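PDB 5M2P: Ycf54-like protein from Synechocystis sp. PCC 6803, which is probably a component of the magnesium protoporphyrin IX monomethylester cyclase, and is needed for protochlorophyllide formation in chlorophyll biosynthesis. Local coordinates for residues E25-K28 / E29-D33. Residues are numbered along the deposited sequence; the frame is centred on the assembly and turned at random.
Sequences EVLK and ERRRD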
ATOM      1  N   GLU A  25      13.331   0.992   6.058  1.00 13.02           N
ATOM      2  CA  GLU A  25      14.326   2.061   5.987  1.00 15.42           C
ATOM      3  C   GLU A  25      14.378   2.700   4.602  1.00 14.28           C
ATOM      4  O   GLU A  25      14.546   3.907   4.479  1.00 14.53           O
ATOM      5  CB  GLU A  25      15.735   1.557   6.396  1.00 19.69           C
ATOM      6  CG  GLU A  25      16.845   2.605   6.313  1.00 34.16           C
ATOM      7  CD  GLU A  25      16.562   3.825   7.169  1.00 47.85           C
ATOM      8  OE1 GLU A  25      16.064   3.660   8.306  1.00 42.05           O
ATOM      9  OE2 GLU A  25      16.832   4.950   6.701  1.00 49.61           O
ATOM     10  N   VAL A  26      14.217   1.902   3.551  1.00 12.38           N
ATOM     11  CA  VAL A  26      14.157   2.438   2.204  1.00 12.53           C
ATOM     12  C   VAL A  26      12.982   3.396   2.075  1.00 10.97           C
ATOM     13  O   VAL A  26      13.125   4.468   1.493  1.00 11.39           O
ATOM     14  CB  VAL A  26      14.065   1.340   1.115  1.00 13.22           C
ATOM     15  CG1 VAL A  26      13.834   1.941  -0.256  1.00 15.14           C
ATOM     16  CG2 VAL A  26      15.341   0.507   1.108  1.00 15.18           C
ATOM     17  N   LEU A  27      11.836   3.016   2.636  1.00 10.30           N
ATOM     18  CA  LEU A  27      10.658   3.895   2.557  1.00 10.06           C
ATOM     19  C   LEU A  27      10.884   5.182   3.336  1.00 10.03           C
ATOM     20  O   LEU A  27      10.505   6.250   2.878  1.00 10.98           O
ATOM     21  CB  LEU A  27       9.422   3.207   3.112  1.00 12.59           C
ATOM     22  CG  LEU A  27       8.882   1.999   2.383  1.00 17.42           C
ATOM     23  CD1 LEU A  27       7.555   1.595   2.989  1.00 18.91           C
ATOM     24  CD2 LEU A  27       8.713   2.340   0.929  1.00 20.27           C
ATOM     25  N   LYS A  28      11.475   5.085   4.526  1.00 11.37           N
ATOM     26  CA  LYS A  28      11.806   6.303   5.300  1.00 12.15           C
ATOM     27  C   LYS A  28      12.743   7.206   4.502  1.00 11.10           C
ATOM     28  O   LYS A  28      12.521   8.416   4.411  1.00 12.16           O
ATOM     29  CB  LYS A  28      12.447   5.910   6.625  1.00 15.09           C
ATOM     30  CG  LYS A  28      12.799   7.083   7.522  1.00 18.86           C
ATOM     31  CD  LYS A  28      13.794   6.671   8.601  1.00 24.96           C
ATOM     32  CE  LYS A  28      14.177   7.827   9.508  1.00 31.73           C
ATOM     33  NZ  LYS A  28      13.225   7.939  10.650  1.00 48.22           N
ATOM     34  N   GLU A  29      13.787   6.632   3.909  1.00 12.26           N
ATOM     35  CA  GLU A  29      14.709   7.419   3.103  1.00 13.86           C
ATOM     36  C   GLU A  29      14.035   8.035   1.900  1.00 12.10           C
ATOM     37  O   GLU A  29      14.341   9.163   1.522  1.00 13.90           O
ATOM     38  CB  GLU A  29      15.919   6.586   2.677  1.00 18.96           C
ATOM     39  CG  GLU A  29      16.913   6.392   3.813  1.00 31.85           C
ATOM     40  CD  GLU A  29      17.353   7.724   4.412  1.00 53.00           C
ATOM     41  OE1 GLU A  29      17.892   8.562   3.646  1.00 64.99           O
ATOM     42  OE2 GLU A  29      17.127   7.946   5.632  1.00 48.81           O
ATOM     43  N   ARG A  30      13.079   7.313   1.319  1.00 11.19           N
ATOM     44  CA  ARG A  30      12.358   7.836   0.167  1.00 10.52           C
ATOM     45  C   ARG A  30      11.495   9.043   0.581  1.00  9.27           C
ATOM     46  O   ARG A  30      11.484  10.050  -0.108  1.00 10.73           O
ATOM     47  CB  ARG A  30      11.496   6.753  -0.476  1.00 10.59           C
ATOM     48  CG  ARG A  30      10.871   7.140  -1.807  1.00 11.94           C
ATOM     49  CD  ARG A  30       9.909   6.040  -2.267  1.00 13.01           C
ATOM     50  NE  ARG A  30       9.245   6.303  -3.558  1.00 13.01           N
ATOM     51  CZ  ARG A  30       9.809   6.085  -4.746  1.00 13.15           C
ATOM     52  NH1 ARG A  30      11.048   5.605  -4.823  1.00 15.23           N
ATOM     53  NH2 ARG A  30       9.140   6.353  -5.855  1.00 16.90           N
ATOM     54  N   ARG A  31      10.808   8.952   1.718  1.00 10.06           N
ATOM     55  CA  ARG A  31      10.054  10.119   2.232  1.00  9.31           C
ATOM     56  C   ARG A  31      10.962  11.322   2.442  1.00  8.71           C
ATOM     57  O   ARG A  31      10.636  12.433   2.068  1.00  9.80           O
ATOM     58  CB  ARG A  31       9.323   9.797   3.537  1.00 10.68           C
ATOM     59  CG  ARG A  31       8.250   8.738   3.403  1.00  9.74           C
ATOM     60  CD  ARG A  31       7.522   8.493   4.710  1.00 12.96           C
ATOM     61  NE  ARG A  31       6.659   7.345   4.591  1.00 15.16           N
ATOM     62  CZ  ARG A  31       6.931   6.120   5.024  1.00 15.92           C
ATOM     63  NH1 ARG A  31       8.047   5.846   5.691  1.00 16.91           N
ATOM     64  NH2 ARG A  31       6.037   5.169   4.792  1.00 18.32           N
ATOM     65  N   ARG A  32      12.098  11.084   3.069  1.00 10.51           N
ATOM     66  CA  ARG A  32      13.037  12.153   3.350  1.00 10.31           C
ATOM     67  C   ARG A  32      13.611  12.770   2.069  1.00 11.43           C
ATOM     68  O   ARG A  32      13.698  13.988   1.954  1.00 12.82           O
ATOM     69  CB  ARG A  32      14.119  11.654   4.314  1.00 11.91           C
ATOM     70  CG  ARG A  32      13.550  11.352   5.701  1.00 13.74           C
ATOM     71  CD  ARG A  32      14.531  10.795   6.743  1.00 18.13           C
ATOM     72  NE  ARG A  32      15.441  11.817   7.266  1.00 25.45           N
ATOM     73  CZ  ARG A  32      15.129  12.798   8.131  1.00 24.20           C
ATOM     74  NH1 ARG A  32      13.883  12.983   8.594  1.00 23.39           N
ATOM     75  NH2 ARG A  32      16.084  13.643   8.504  1.00 29.57           N
ATOM     76  N   ASP A  33      13.927  11.931   1.080  1.00 12.01           N
ATOM     77  CA  ASP A  33      14.411  12.405  -0.214  1.00 13.04           C
ATOM     78  C   ASP A  33      13.360  13.236  -0.939  1.00 11.82           C
ATOM     79  O   ASP A  33      13.682  14.260  -1.566  1.00 14.15           O
ATOM     80  CB  ASP A  33      14.847  11.227  -1.106  1.00 14.29           C
ATOM     81  CG  ASP A  33      16.124  10.522  -0.616  1.00 19.26           C
ATOM     82  OD1 ASP A  33      16.846  11.053   0.260  1.00 23.57           O
ATOM     83  OD2 ASP A  33      16.428   9.414  -1.120  1.00 26.30           O
TER
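Glu25 to Lys28 and Glu29 to Arg32 meet as consecutive turns of one alpha-helix, 21-36, which lies at the surface of this alpha+beta protein with its four-stranded antiparallel sheet. The contact is local, between residues four apart. Four i to i+4 backbone hydrogen bonds join the turns. Glu29 N donates to Glu25 O at 2.9 Å, nearly straight. Arg30 N reaches Val26 O at the same length but is more bent, at 146°. Arg31 N to Leu27 O and Arg32 N to Lys28 O continue the ladder.

One side of the helix faces the rest of the fold. Val26, Leu27 and Arg30 touch helix 76-86, where Phe78 meets both Leu27 and Arg30. Arg30 also makes a cation-pi contact with Phe43.

Arg31 runs back along the preceding turn. With CG anti to the carbonyl carbon (chi1 -64°) and the chain then extended to NE, its CG passes 3.4 Å from Leu27 O. NH1 comes in obliquely, 3.7 Å from both Leu27 C and Lys28 N, and lies 3.9 Å from Leu27 CB. The same side chain touches Phe43 and Gln45 of strand 43-47. An alanine here would remove this long arm and would probably leave Leu27 CB and the neighbouring strand less covered.

The outer side carries charged chains. Lys28 and Arg32 run alongside each other, and Lys28 CE approaches Arg32 CD at 4.1 Å. Their aliphatic parts touch while the like charges stay farther apart. Glu25 and Glu29 also point the same way. Their carboxylate planes are 21° apart. Two like charges this close would tend to favour a proton on one of them: Glu25 OE2 lies 3.2 Å from Glu29 OE2.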